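Long-range contacts in dermonecrotic toxin (Pasteurella multocida, PDB 2EBF), which is a potent mitogen and a toxin that induces bone resorption in atrophic rhinitis of pigs, and whose C-terminal region, described here, carries a thiol protease-like catalytic triad: residues A[334-339]-A[516-521]; A[463-468]-A[476-481]; A[486-491]-A[522-527]; A[507-512]-A[545-550]. All coordinates share one frame; numbering follows the deposited sequence.

In the fold
All four contacts fall in the C2 region of the toxin, within residues 181-565, whereas the phosphonate seen in the structure is bound by Gly-624 to Ser-628 in the C3 region. Interactions 1 and 4 lie closest together, with centres about 9 Å apart; they share the two-stranded antiparallel sheet 510-511/516-517 and are joined where Tyr-338 OH meets Ser-509 OG at 2.7 Å. Interaction 3, centred about 11 Å from interaction 1, continues along helix 520-524. Interaction 2 uses an earlier part of helix 473-490, its centre about 18 Å from that of interaction 3. Lys-480 NZ ties it to interaction 4, meeting Thr-510 OG1 at 2.7 Å.

Interaction 1: A[334-339]-A[516-521]; sequences ESFDYT and PMPGLV
Phe-336 and Pro-518 form the one CH-pi contact of this interface. Pro-518 CG lies over a face of the Phe-336 ring, 3.8 Å from its centroid and 25° off the normal, displaced toward the rim, where the Phe-336 atom CD2 is 3.5 Å from it. With CG anti to the backbone N (chi1 -180°), the phenyl group extends across the proline, and the two side chains pass in opposite directions. Tyr-523 of helix 520-524 also meets this phenyl ring, their planes inclined by about 60°.

Van der Waals contacts of Tyr-338 make up most of the remainder. Its side chain runs at about a right angle to Pro-518, and the phenol end lodges against both prolines: OH is 3.3 Å from Pro-516 CB and equally close to Pro-518 CA. Phe-336 CD2 stands over one face of the tyrosine ring.

Polar bonds do not bridge the two segments. The Tyr-338 hydroxyl instead hydrogen-bonds to Ser-509 OG, and Asp-337 OD1 accepts from Thr-339 N at 3.0 Å, the donor coming from above the carboxylate plane. That last bond caps the start of helix 339-345, while Gly-519 is the N-cap of helix 520-524. Two helix starts of the C2 region are thus brought together through an aromatic-proline cluster.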
loop_
_atom_site.group_PDB
_atom_site.type_symbol
_atom_site.label_atom_id
_atom_site.label_comp_id
_atom_site.label_asym_id
_atom_site.label_seq_id
_atom_site.Cartn_x
_atom_site.Cartn_y
_atom_site.Cartn_z
ATOM N N GLU A 334 10.887 2.151 -3.137
ATOM C CA GLU A 334 11.973 1.867 -2.197
ATOM C C GLU A 334 13.231 1.380 -2.895
ATOM O O GLU A 334 13.199 0.427 -3.674
ATOM C CB GLU A 334 11.543 0.845 -1.137
ATOM C CG GLU A 334 10.681 1.432 -0.048
ATOM C CD GLU A 334 10.303 0.426 1.039
ATOM O OE1 GLU A 334 9.462 0.799 1.888
ATOM O OE2 GLU A 334 10.840 -0.715 1.052
ATOM N N SER A 335 14.342 2.051 -2.605
ATOM C CA SER A 335 15.633 1.692 -3.181
ATOM C C SER A 335 15.576 1.554 -4.711
ATOM O O SER A 335 16.234 0.677 -5.289
ATOM C CB SER A 335 16.172 0.402 -2.534
ATOM O OG SER A 335 16.526 0.639 -1.172
ATOM N N PHE A 336 14.776 2.390 -5.376
ATOM C CA PHE A 336 14.810 2.385 -6.838
ATOM C C PHE A 336 16.179 2.902 -7.230
ATOM O O PHE A 336 16.617 3.931 -6.725
ATOM C CB PHE A 336 13.710 3.242 -7.477
ATOM C CG PHE A 336 13.748 3.227 -8.985
ATOM C CD1 PHE A 336 13.152 2.184 -9.694
ATOM C CD2 PHE A 336 14.413 4.220 -9.692
ATOM C CE1 PHE A 336 13.205 2.145 -11.089
ATOM C CE2 PHE A 336 14.472 4.199 -11.090
ATOM C CZ PHE A 336 13.866 3.156 -11.791
ATOM N N ASP A 337 16.865 2.170 -8.104
ATOM C CA ASP A 337 18.186 2.580 -8.559
ATOM C C ASP A 337 18.053 3.345 -9.878
ATOM O O ASP A 337 17.665 2.772 -10.896
ATOM C CB ASP A 337 19.099 1.355 -8.717
ATOM C CG ASP A 337 20.532 1.717 -9.079
ATOM O OD1 ASP A 337 20.928 2.897 -8.977
ATOM O OD2 ASP A 337 21.286 0.796 -9.443
ATOM N N TYR A 338 18.366 4.639 -9.832
ATOM C CA TYR A 338 18.349 5.502 -11.013
ATOM C C TYR A 338 19.604 5.365 -11.874
ATOM O O TYR A 338 19.675 5.931 -12.966
ATOM C CB TYR A 338 18.253 6.959 -10.599
ATOM C CG TYR A 338 16.879 7.460 -10.256
ATOM C CD1 TYR A 338 16.408 7.404 -8.950
ATOM C CD2 TYR A 338 16.071 8.046 -11.229
ATOM C CE1 TYR A 338 15.143 7.904 -8.614
ATOM C CE2 TYR A 338 14.809 8.552 -10.908
ATOM C CZ TYR A 338 14.355 8.474 -9.605
ATOM O OH TYR A 338 13.116 8.976 -9.286
ATOM N N THR A 339 20.598 4.631 -11.374
ATOM C CA THR A 339 21.872 4.470 -12.087
ATOM C C THR A 339 21.747 3.945 -13.536
ATOM O O THR A 339 22.307 4.548 -14.456
ATOM C CB THR A 339 22.894 3.664 -11.221
ATOM O OG1 THR A 339 23.369 4.518 -10.177
ATOM C CG2 THR A 339 24.087 3.203 -12.050
ATOM N N PRO A 516 12.335 9.966 -4.080
ATOM C CA PRO A 516 11.574 10.268 -5.287
ATOM C C PRO A 516 10.620 9.151 -5.707
ATOM O O PRO A 516 10.856 7.972 -5.421
ATOM C CB PRO A 516 12.666 10.479 -6.355
ATOM C CG PRO A 516 13.981 10.634 -5.571
ATOM C CD PRO A 516 13.772 9.773 -4.358
ATOM N N MET A 517 9.540 9.546 -6.374
ATOM C CA MET A 517 8.726 8.612 -7.149
ATOM C C MET A 517 9.199 8.658 -8.612
ATOM O O MET A 517 8.990 9.659 -9.291
ATOM C CB MET A 517 7.252 9.004 -7.061
ATOM C CG MET A 517 6.330 8.249 -8.003
ATOM S SD MET A 517 6.312 6.503 -7.581
ATOM C CE MET A 517 5.043 5.919 -8.699
ATOM N N PRO A 518 9.842 7.582 -9.094
ATOM C CA PRO A 518 10.335 7.584 -10.469
ATOM C C PRO A 518 9.157 7.639 -11.426
ATOM O O PRO A 518 8.045 7.269 -11.045
ATOM C CB PRO A 518 11.060 6.235 -10.593
ATOM C CG PRO A 518 11.299 5.789 -9.180
ATOM C CD PRO A 518 10.138 6.314 -8.410
ATOM N N GLY A 519 9.394 8.104 -12.649
ATOM C CA GLY A 519 8.329 8.215 -13.630
ATOM C C GLY A 519 8.174 6.938 -14.428
ATOM O O GLY A 519 8.965 5.998 -14.272
ATOM N N LEU A 520 7.176 6.905 -15.303
ATOM C CA LEU A 520 6.934 5.728 -16.156
ATOM C C LEU A 520 8.187 5.373 -16.929
ATOM O O LEU A 520 8.497 4.203 -17.161
ATOM C CB LEU A 520 5.842 6.028 -17.184
ATOM C CG LEU A 520 4.366 6.051 -16.833
ATOM C CD1 LEU A 520 3.661 6.997 -17.794
ATOM C CD2 LEU A 520 3.758 4.642 -16.909
ATOM N N VAL A 521 8.902 6.422 -17.318
ATOM C CA VAL A 521 10.006 6.353 -18.243
ATOM C C VAL A 521 11.226 5.732 -17.554
ATOM O O VAL A 521 11.933 4.902 -18.140
ATOM C CB VAL A 521 10.170 7.782 -18.824
ATOM C CG1 VAL A 521 11.557 8.353 -18.742
ATOM C CG2 VAL A 521 9.506 7.888 -20.161
#

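Interaction 2: A[463-468]-A[476-481]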
loop_
_atom_site.group_PDB
_atom_site.type_symbol
_atom_site.label_atom_id
_atom_site.label_comp_id
_atom_site.label_asym_id
_atom_site.label_seq_id
_atom_site.Cartn_x
_atom_site.Cartn_y
_atom_site.Cartn_z
ATOM N N SER A 463 -9.003 4.678 -13.052
ATOM C CA SER A 463 -9.957 5.761 -12.756
ATOM C C SER A 463 -10.066 6.214 -11.297
ATOM O O SER A 463 -10.405 7.370 -11.029
ATOM C CB SER A 463 -11.351 5.439 -13.316
ATOM O OG SER A 463 -12.036 4.513 -12.498
ATOM N N ASP A 464 -9.770 5.337 -10.346
ATOM C CA ASP A 464 -9.994 5.706 -8.949
ATOM C C ASP A 464 -9.068 6.852 -8.542
ATOM O O ASP A 464 -7.857 6.785 -8.784
ATOM C CB ASP A 464 -9.813 4.492 -8.027
ATOM C CG ASP A 464 -10.072 4.824 -6.574
ATOM O OD1 ASP A 464 -9.228 4.456 -5.732
ATOM O OD2 ASP A 464 -11.107 5.460 -6.264
ATOM N N ASN A 465 -9.641 7.895 -7.938
ATOM C CA ASN A 465 -8.874 9.040 -7.407
ATOM C C ASN A 465 -8.279 9.927 -8.515
ATOM O O ASN A 465 -7.300 10.655 -8.294
ATOM C CB ASN A 465 -7.782 8.555 -6.432
ATOM C CG ASN A 465 -7.502 9.544 -5.298
ATOM O OD1 ASN A 465 -6.555 9.358 -4.510
ATOM N ND2 ASN A 465 -8.320 10.578 -5.194
ATOM N N SER A 466 -8.890 9.872 -9.702
ATOM C CA SER A 466 -8.351 10.544 -10.895
ATOM C C SER A 466 -8.912 11.938 -11.191
ATOM O O SER A 466 -8.452 12.603 -12.131
ATOM C CB SER A 466 -8.528 9.651 -12.122
ATOM O OG SER A 466 -9.900 9.449 -12.404
ATOM N N VAL A 467 -9.886 12.382 -10.399
ATOM C CA VAL A 467 -10.535 13.682 -10.610
ATOM C C VAL A 467 -9.790 14.789 -9.854
ATOM O O VAL A 467 -9.463 14.625 -8.679
ATOM C CB VAL A 467 -12.036 13.629 -10.209
ATOM C CG1 VAL A 467 -12.697 15.019 -10.246
ATOM C CG2 VAL A 467 -12.782 12.673 -11.118
ATOM N N PRO A 468 -9.498 15.916 -10.533
ATOM C CA PRO A 468 -8.869 17.060 -9.864
ATOM C C PRO A 468 -9.750 17.637 -8.732
ATOM O O PRO A 468 -10.938 17.319 -8.665
ATOM C CB PRO A 468 -8.665 18.069 -11.007
ATOM C CG PRO A 468 -9.630 17.647 -12.064
ATOM C CD PRO A 468 -9.721 16.169 -11.968
ATOM N N SER A 476 -1.546 12.734 -5.810
ATOM C CA SER A 476 -0.777 12.628 -7.059
ATOM C C SER A 476 0.050 11.335 -7.114
ATOM O O SER A 476 0.085 10.657 -8.145
ATOM C CB SER A 476 0.131 13.849 -7.238
ATOM O OG SER A 476 -0.627 15.038 -7.379
ATOM N N LEU A 477 0.702 10.999 -6.004
ATOM C CA LEU A 477 1.510 9.777 -5.900
ATOM C C LEU A 477 0.649 8.513 -6.028
ATOM O O LEU A 477 1.040 7.562 -6.716
ATOM C CB LEU A 477 2.272 9.757 -4.566
ATOM C CG LEU A 477 3.096 8.518 -4.214
ATOM C CD1 LEU A 477 4.138 8.273 -5.270
ATOM C CD2 LEU A 477 3.761 8.668 -2.858
ATOM N N TYR A 478 -0.496 8.507 -5.342
ATOM C CA TYR A 478 -1.436 7.399 -5.394
ATOM C C TYR A 478 -1.850 7.133 -6.834
ATOM O O TYR A 478 -1.792 6.002 -7.304
ATOM C CB TYR A 478 -2.691 7.664 -4.525
ATOM C CG TYR A 478 -3.758 6.586 -4.703
ATOM C CD1 TYR A 478 -4.761 6.712 -5.673
ATOM C CD2 TYR A 478 -3.741 5.430 -3.925
ATOM C CE1 TYR A 478 -5.725 5.709 -5.848
ATOM C CE2 TYR A 478 -4.694 4.438 -4.088
ATOM C CZ TYR A 478 -5.679 4.581 -5.047
ATOM O OH TYR A 478 -6.624 3.584 -5.204
ATOM N N TYR A 479 -2.272 8.191 -7.520
ATOM C CA TYR A 479 -2.752 8.091 -8.894
ATOM C C TYR A 479 -1.636 7.641 -9.849
ATOM O O TYR A 479 -1.824 6.729 -10.649
ATOM C CB TYR A 479 -3.363 9.432 -9.316
ATOM C CG TYR A 479 -3.786 9.493 -10.756
ATOM C CD1 TYR A 479 -4.892 8.780 -11.207
ATOM C CD2 TYR A 479 -3.075 10.266 -11.672
ATOM C CE1 TYR A 479 -5.281 8.833 -12.537
ATOM C CE2 TYR A 479 -3.457 10.326 -13.008
ATOM C CZ TYR A 479 -4.561 9.602 -13.429
ATOM O OH TYR A 479 -4.945 9.660 -14.753
ATOM N N LYS A 480 -0.469 8.269 -9.734
ATOM C CA LYS A 480 0.672 7.920 -10.579
ATOM C C LYS A 480 1.117 6.477 -10.350
ATOM O O LYS A 480 1.452 5.763 -11.299
ATOM C CB LYS A 480 1.835 8.867 -10.310
ATOM C CG LYS A 480 3.082 8.558 -11.133
ATOM C CD LYS A 480 4.180 9.532 -10.774
ATOM C CE LYS A 480 5.361 9.397 -11.707
ATOM N NZ LYS A 480 6.504 10.243 -11.242
ATOM N N GLY A 481 1.124 6.060 -9.086
ATOM C CA GLY A 481 1.576 4.725 -8.720
ATOM C C GLY A 481 0.765 3.634 -9.379
ATOM O O GLY A 481 1.322 2.642 -9.841
HETATM O O HOH W 1 -6.524 12.592 -14.195
#
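Tyr-478 and Tyr-479 face the loop 463-468, in which Ser-463 to Ser-466 form a type II beta turn. The loop follows strand 456-461 and precedes helix 473-490, and strand 498-502 comes next, parallel to the first in the same sheet, so the contact belongs to a beta-alpha-beta crossover that passes over strand 399-402.

Along the helix, Tyr-478 comes first. Its CG stands anti to the backbone N (chi1 173°), which extends the ring toward the turn. The hydroxyl donates to Asp-464 OD1 at 2.8 Å, and that oxygen receives it on its anti lone pair, the one away from OD2, with the carboxylate and ring planes 89° apart. The other oxygen of Asp-464 forms a salt bridge with Arg-322 of helix 312-333, so both ends of the carboxylate are engaged. Asn-465 packs beside the same ring, its CB 3.6 Å from Tyr-478 CE1.

Tyr-479 takes up the next part of the loop. Ser-466 CB approaches CE1 of the Tyr-479 ring obliquely at 3.4 Å, and the ring of Phe-470 also meets the tyrosine. Ser-466 OG turns back to donate to Ser-463 O, tying the turn to itself. A water donates to Ser-466 O at 2.8 Å and makes a weak contact with Tyr-479 OH at 3.4 Å.

Interaction 3: A[486-491]-A[522-527]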
loop_
_atom_site.group_PDB
_atom_site.type_symbol
_atom_site.label_atom_id
_atom_site.label_comp_id
_atom_site.label_asym_id
_atom_site.label_seq_id
_atom_site.Cartn_x
_atom_site.Cartn_y
_atom_site.Cartn_z
ATOM N N GLU A 486 0.427 -0.602 -13.631
ATOM C CA GLU A 486 -0.173 -1.212 -14.828
ATOM C C GLU A 486 0.820 -1.270 -15.993
ATOM O O GLU A 486 0.915 -2.291 -16.685
ATOM C CB GLU A 486 -1.457 -0.484 -15.244
ATOM C CG GLU A 486 -2.217 -1.123 -16.431
ATOM C CD GLU A 486 -2.899 -2.447 -16.092
ATOM O OE1 GLU A 486 -2.715 -2.969 -14.966
ATOM O OE2 GLU A 486 -3.619 -2.985 -16.963
ATOM N N ALA A 487 1.559 -0.179 -16.206
ATOM C CA ALA A 487 2.547 -0.133 -17.291
ATOM C C ALA A 487 3.671 -1.165 -17.130
ATOM O O ALA A 487 4.117 -1.761 -18.116
ATOM C CB ALA A 487 3.123 1.267 -17.445
ATOM N N ILE A 488 4.123 -1.381 -15.899
ATOM C CA ILE A 488 5.139 -2.404 -15.639
ATOM C C ILE A 488 4.613 -3.792 -15.997
ATOM O O ILE A 488 5.305 -4.581 -16.643
ATOM C CB ILE A 488 5.608 -2.397 -14.168
ATOM C CG1 ILE A 488 6.364 -1.098 -13.833
ATOM C CG2 ILE A 488 6.490 -3.611 -13.875
ATOM C CD1 ILE A 488 7.624 -0.889 -14.632
ATOM N N GLU A 489 3.387 -4.078 -15.588
ATOM C CA GLU A 489 2.791 -5.381 -15.837
ATOM C C GLU A 489 2.579 -5.622 -17.325
ATOM O O GLU A 489 2.800 -6.725 -17.815
ATOM C CB GLU A 489 1.472 -5.515 -15.062
ATOM C CG GLU A 489 0.762 -6.871 -15.152
ATOM C CD GLU A 489 1.608 -8.054 -14.692
ATOM O OE1 GLU A 489 1.447 -9.142 -15.290
ATOM O OE2 GLU A 489 2.421 -7.915 -13.745
ATOM N N LYS A 490 2.185 -4.578 -18.048
ATOM C CA LYS A 490 1.652 -4.759 -19.397
ATOM C C LYS A 490 2.589 -4.359 -20.531
ATOM O O LYS A 490 2.408 -4.810 -21.663
ATOM C CB LYS A 490 0.314 -4.023 -19.532
ATOM C CG LYS A 490 -0.749 -4.493 -18.549
ATOM C CD LYS A 490 -1.108 -5.955 -18.800
ATOM C CE LYS A 490 -2.012 -6.524 -17.718
ATOM N NZ LYS A 490 -3.410 -6.097 -17.889
ATOM N N LEU A 491 3.585 -3.530 -20.234
ATOM C CA LEU A 491 4.406 -2.938 -21.290
ATOM C C LEU A 491 5.844 -3.429 -21.409
ATOM O O LEU A 491 6.310 -3.660 -22.529
ATOM C CB LEU A 491 4.374 -1.406 -21.230
ATOM C CG LEU A 491 3.025 -0.744 -21.518
ATOM C CD1 LEU A 491 3.165 0.761 -21.383
ATOM C CD2 LEU A 491 2.460 -1.134 -22.893
ATOM N N GLN A 522 11.433 6.090 -16.288
ATOM C CA GLN A 522 12.470 5.437 -15.478
ATOM C C GLN A 522 12.162 3.969 -15.238
ATOM O O GLN A 522 13.028 3.113 -15.429
ATOM C CB GLN A 522 12.682 6.174 -14.159
ATOM C CG GLN A 522 13.397 7.493 -14.331
ATOM C CD GLN A 522 12.514 8.570 -14.917
ATOM O OE1 GLN A 522 11.346 8.692 -14.552
ATOM N NE2 GLN A 522 13.075 9.379 -15.812
ATOM N N TYR A 523 10.938 3.667 -14.816
ATOM C CA TYR A 523 10.565 2.274 -14.603
ATOM C C TYR A 523 10.630 1.450 -15.878
ATOM O O TYR A 523 11.030 0.295 -15.829
ATOM C CB TYR A 523 9.186 2.150 -13.965
ATOM C CG TYR A 523 9.171 2.389 -12.473
ATOM C CD1 TYR A 523 9.674 1.431 -11.581
ATOM C CD2 TYR A 523 8.628 3.555 -11.949
ATOM C CE1 TYR A 523 9.650 1.645 -10.199
ATOM C CE2 TYR A 523 8.592 3.776 -10.567
ATOM C CZ TYR A 523 9.101 2.820 -9.704
ATOM O OH TYR A 523 9.065 3.047 -8.341
ATOM N N LEU A 524 10.262 2.042 -17.016
ATOM C CA LEU A 524 10.219 1.298 -18.284
ATOM C C LEU A 524 11.541 1.329 -19.061
ATOM O O LEU A 524 11.667 0.690 -20.111
ATOM C CB LEU A 524 9.056 1.774 -19.171
ATOM C CG LEU A 524 7.624 1.527 -18.664
ATOM C CD1 LEU A 524 6.600 2.160 -19.616
ATOM C CD2 LEU A 524 7.326 0.015 -18.482
ATOM N N LYS A 525 12.523 2.061 -18.537
ATOM C CA LYS A 525 13.862 2.126 -19.138
ATOM C C LYS A 525 13.829 2.753 -20.544
ATOM O O LYS A 525 14.511 2.287 -21.459
ATOM C CB LYS A 525 14.526 0.739 -19.198
ATOM C CG LYS A 525 14.542 -0.074 -17.887
ATOM C CD LYS A 525 13.489 -1.186 -17.849
ATOM C CE LYS A 525 13.779 -2.296 -18.849
ATOM N NZ LYS A 525 12.699 -3.335 -18.875
ATOM N N ILE A 526 13.027 3.799 -20.709
ATOM C CA ILE A 526 12.881 4.480 -22.005
ATOM C C ILE A 526 13.046 5.988 -21.814
ATOM O O ILE A 526 13.052 6.450 -20.683
ATOM C CB ILE A 526 11.514 4.157 -22.666
ATOM C CG1 ILE A 526 10.346 4.610 -21.765
ATOM C CG2 ILE A 526 11.452 2.658 -23.014
ATOM C CD1 ILE A 526 8.955 4.396 -22.369
ATOM N N PRO A 527 13.216 6.753 -22.912
ATOM C CA PRO A 527 13.221 8.214 -22.766
ATOM C C PRO A 527 11.826 8.848 -22.840
ATOM O O PRO A 527 10.955 8.349 -23.566
ATOM C CB PRO A 527 14.067 8.671 -23.958
ATOM C CG PRO A 527 13.788 7.621 -25.043
ATOM C CD PRO A 527 13.456 6.328 -24.308
#
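Leu-524 has the largest surface buried by this contact, and both of its methyl branches are used. CD1 packs against Ala-487 CB at 4.2 Å and against Leu-491 CD1 at 4.1 Å, which places this branch against the C-terminal part of helix 473-490 and the residue that follows it. CD2 lies 3.7 Å from the backbone oxygen of Ala-487, the atom that accepts the bond from Leu-491 N. The leucine CG is anti to its own carbonyl carbon (chi1 -65°), and the branched end thereby reaches the neighbouring helix although its CB does not point straight at it.

Just after this leucine, Lys-525, with positive phi (63°), completes a Schellman motif before the chain enters strand 528-531 of the mixed sheet. Phe-498 of strand 498-502 touches the same leucine.

Ile-488 contributes through the tip of its longer branch: CD1 approaches Tyr-523 CB at 3.5 Å and Leu-524 CD2 at 4.0 Å, resting between two successive residues of the chain. Tyr-523 offers mainly its CB; its hydroxyl makes a weak hydrogen bond to Leu-332 O. Ala-487 also touches Leu-520 of helix 520-524.

Interaction 4: A[507-512]-A[545-550]; sequences LNSTPG and SSRVPI
Gly-512 O accepts a hydrogen bond from Ile-550 N at 2.8 Å, nearly straight at 178° and in the carbonyl plane. Pro-549 adds a CA-H...O contact to the same oxygen. In return Gly-512 N donates weakly to Val-548 O at 3.3 Å, and Pro-511 CA also approaches that oxygen, at 3.1 Å with an angle of 162° at the hydrogen. Because Gly-512 bonds to the residues before and after Pro-549, the pattern is that of a single parallel beta bridge.

The Pro-511 ring makes the apolar contacts beside the bridge, through two of its atoms. Its CB touches Ile-550 CG1 at 3.6 Å, while its CG lies 4.0 Å from Val-548 CG2, these two side chains running side by side and pointing the same way.

Further back, the chain folds through an inverse gamma turn centred on Arg-547, closed by a weak bond from Val-548 N to Ser-546 O. Ser-546 CB rests on Ser-509 O at 3.4 Å, and Arg-547 CG passes Ser-509 OG at 3.8 Å. The guanidinium group goes on to salt bridges with Asp-342 and Asp-542, and Asp-542 is also the partner of Ser-509 OG, so one carboxylate serves both segments.

Strand 510-511 pairs antiparallel with strand 516-517 through Thr-510 and Met-517, and the loop 545-550 runs alongside it, with Ile-550 settling on Pro-473 and Tyr-474 at the start of helix 473-490.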
loop_
_atom_site.group_PDB
_atom_site.type_symbol
_atom_site.label_atom_id
_atom_site.label_comp_id
_atom_site.label_asym_id
_atom_site.label_seq_id
_atom_site.Cartn_x
_atom_site.Cartn_y
_atom_site.Cartn_z
ATOM N N LEU A 507 5.385 10.989 -16.576
ATOM C CA LEU A 507 6.527 10.594 -17.402
ATOM C C LEU A 507 7.822 10.435 -16.628
ATOM O O LEU A 507 8.421 9.359 -16.639
ATOM C CB LEU A 507 6.736 11.622 -18.519
ATOM C CG LEU A 507 5.631 11.737 -19.575
ATOM C CD1 LEU A 507 5.896 12.900 -20.515
ATOM C CD2 LEU A 507 5.548 10.449 -20.354
ATOM N N ASN A 508 8.252 11.527 -15.990
ATOM C CA ASN A 508 9.497 11.589 -15.222
ATOM C C ASN A 508 9.239 11.623 -13.716
ATOM O O ASN A 508 8.103 11.416 -13.277
ATOM C CB ASN A 508 10.322 12.809 -15.661
ATOM C CG ASN A 508 10.984 12.602 -17.022
ATOM O OD1 ASN A 508 11.635 11.577 -17.264
ATOM N ND2 ASN A 508 10.819 13.574 -17.914
ATOM N N SER A 509 10.283 11.880 -12.929
ATOM C CA SER A 509 10.184 11.767 -11.474
ATOM C C SER A 509 9.307 12.842 -10.868
ATOM O O SER A 509 9.140 13.918 -11.445
ATOM C CB SER A 509 11.564 11.753 -10.806
ATOM O OG SER A 509 12.344 10.662 -11.280
ATOM N N THR A 510 8.716 12.521 -9.723
ATOM C CA THR A 510 7.924 13.461 -8.934
ATOM C C THR A 510 8.219 13.168 -7.452
ATOM O O THR A 510 8.793 12.115 -7.139
ATOM C CB THR A 510 6.408 13.295 -9.176
ATOM O OG1 THR A 510 6.072 11.900 -9.108
ATOM C CG2 THR A 510 5.972 13.898 -10.534
ATOM N N PRO A 511 7.881 14.108 -6.547
ATOM C CA PRO A 511 8.071 13.890 -5.103
ATOM C C PRO A 511 7.369 12.652 -4.536
ATOM O O PRO A 511 6.173 12.441 -4.786
ATOM C CB PRO A 511 7.489 15.163 -4.489
ATOM C CG PRO A 511 7.723 16.205 -5.524
ATOM C CD PRO A 511 7.377 15.472 -6.812
ATOM N N GLY A 512 8.113 11.849 -3.773
ATOM C CA GLY A 512 7.569 10.609 -3.189
ATOM C C GLY A 512 7.765 10.542 -1.681
ATOM O O GLY A 512 8.126 11.540 -1.041
ATOM N N SER A 545 15.110 19.105 -9.503
ATOM C CA SER A 545 14.132 19.625 -8.546
ATOM C C SER A 545 12.905 18.729 -8.311
ATOM O O SER A 545 12.198 18.904 -7.317
ATOM C CB SER A 545 13.682 21.032 -8.942
ATOM O OG SER A 545 13.191 21.066 -10.265
ATOM N N SER A 546 12.647 17.789 -9.222
ATOM C CA SER A 546 11.497 16.884 -9.100
ATOM C C SER A 546 11.867 15.538 -8.499
ATOM O O SER A 546 11.006 14.794 -8.010
ATOM C CB SER A 546 10.853 16.670 -10.471
ATOM O OG SER A 546 9.996 17.751 -10.788
ATOM N N ARG A 547 13.155 15.223 -8.545
ATOM C CA ARG A 547 13.649 13.947 -8.071
ATOM C C ARG A 547 13.977 14.087 -6.587
ATOM O O ARG A 547 15.142 14.019 -6.182
ATOM C CB ARG A 547 14.865 13.522 -8.900
ATOM C CG ARG A 547 15.065 12.036 -8.943
ATOM C CD ARG A 547 16.403 11.691 -9.521
ATOM N NE ARG A 547 16.361 11.588 -10.971
ATOM C CZ ARG A 547 17.326 11.036 -11.693
ATOM N NH1 ARG A 547 18.415 10.569 -11.092
ATOM N NH2 ARG A 547 17.207 10.940 -13.011
ATOM N N VAL A 548 12.931 14.299 -5.783
ATOM C CA VAL A 548 13.061 14.679 -4.369
ATOM C C VAL A 548 11.981 13.988 -3.521
ATOM O O VAL A 548 11.011 13.461 -4.074
ATOM C CB VAL A 548 12.949 16.232 -4.178
ATOM C CG1 VAL A 548 14.083 16.981 -4.899
ATOM C CG2 VAL A 548 11.589 16.757 -4.641
ATOM N N PRO A 549 12.155 13.952 -2.179
ATOM C CA PRO A 549 11.031 13.553 -1.312
ATOM C C PRO A 549 9.974 14.640 -1.239
ATOM O O PRO A 549 10.284 15.808 -1.451
ATOM C CB PRO A 549 11.677 13.407 0.076
ATOM C CG PRO A 549 13.162 13.372 -0.176
ATOM C CD PRO A 549 13.377 14.206 -1.398
ATOM N N ILE A 550 8.731 14.253 -0.962
ATOM C CA ILE A 550 7.696 15.211 -0.591
ATOM C C ILE A 550 8.186 15.903 0.686
ATOM O O ILE A 550 8.779 15.257 1.543
ATOM C CB ILE A 550 6.345 14.503 -0.308
ATOM C CG1 ILE A 550 5.722 13.974 -1.602
ATOM C CG2 ILE A 550 5.368 15.451 0.401
ATOM C CD1 ILE A 550 4.735 12.806 -1.398
#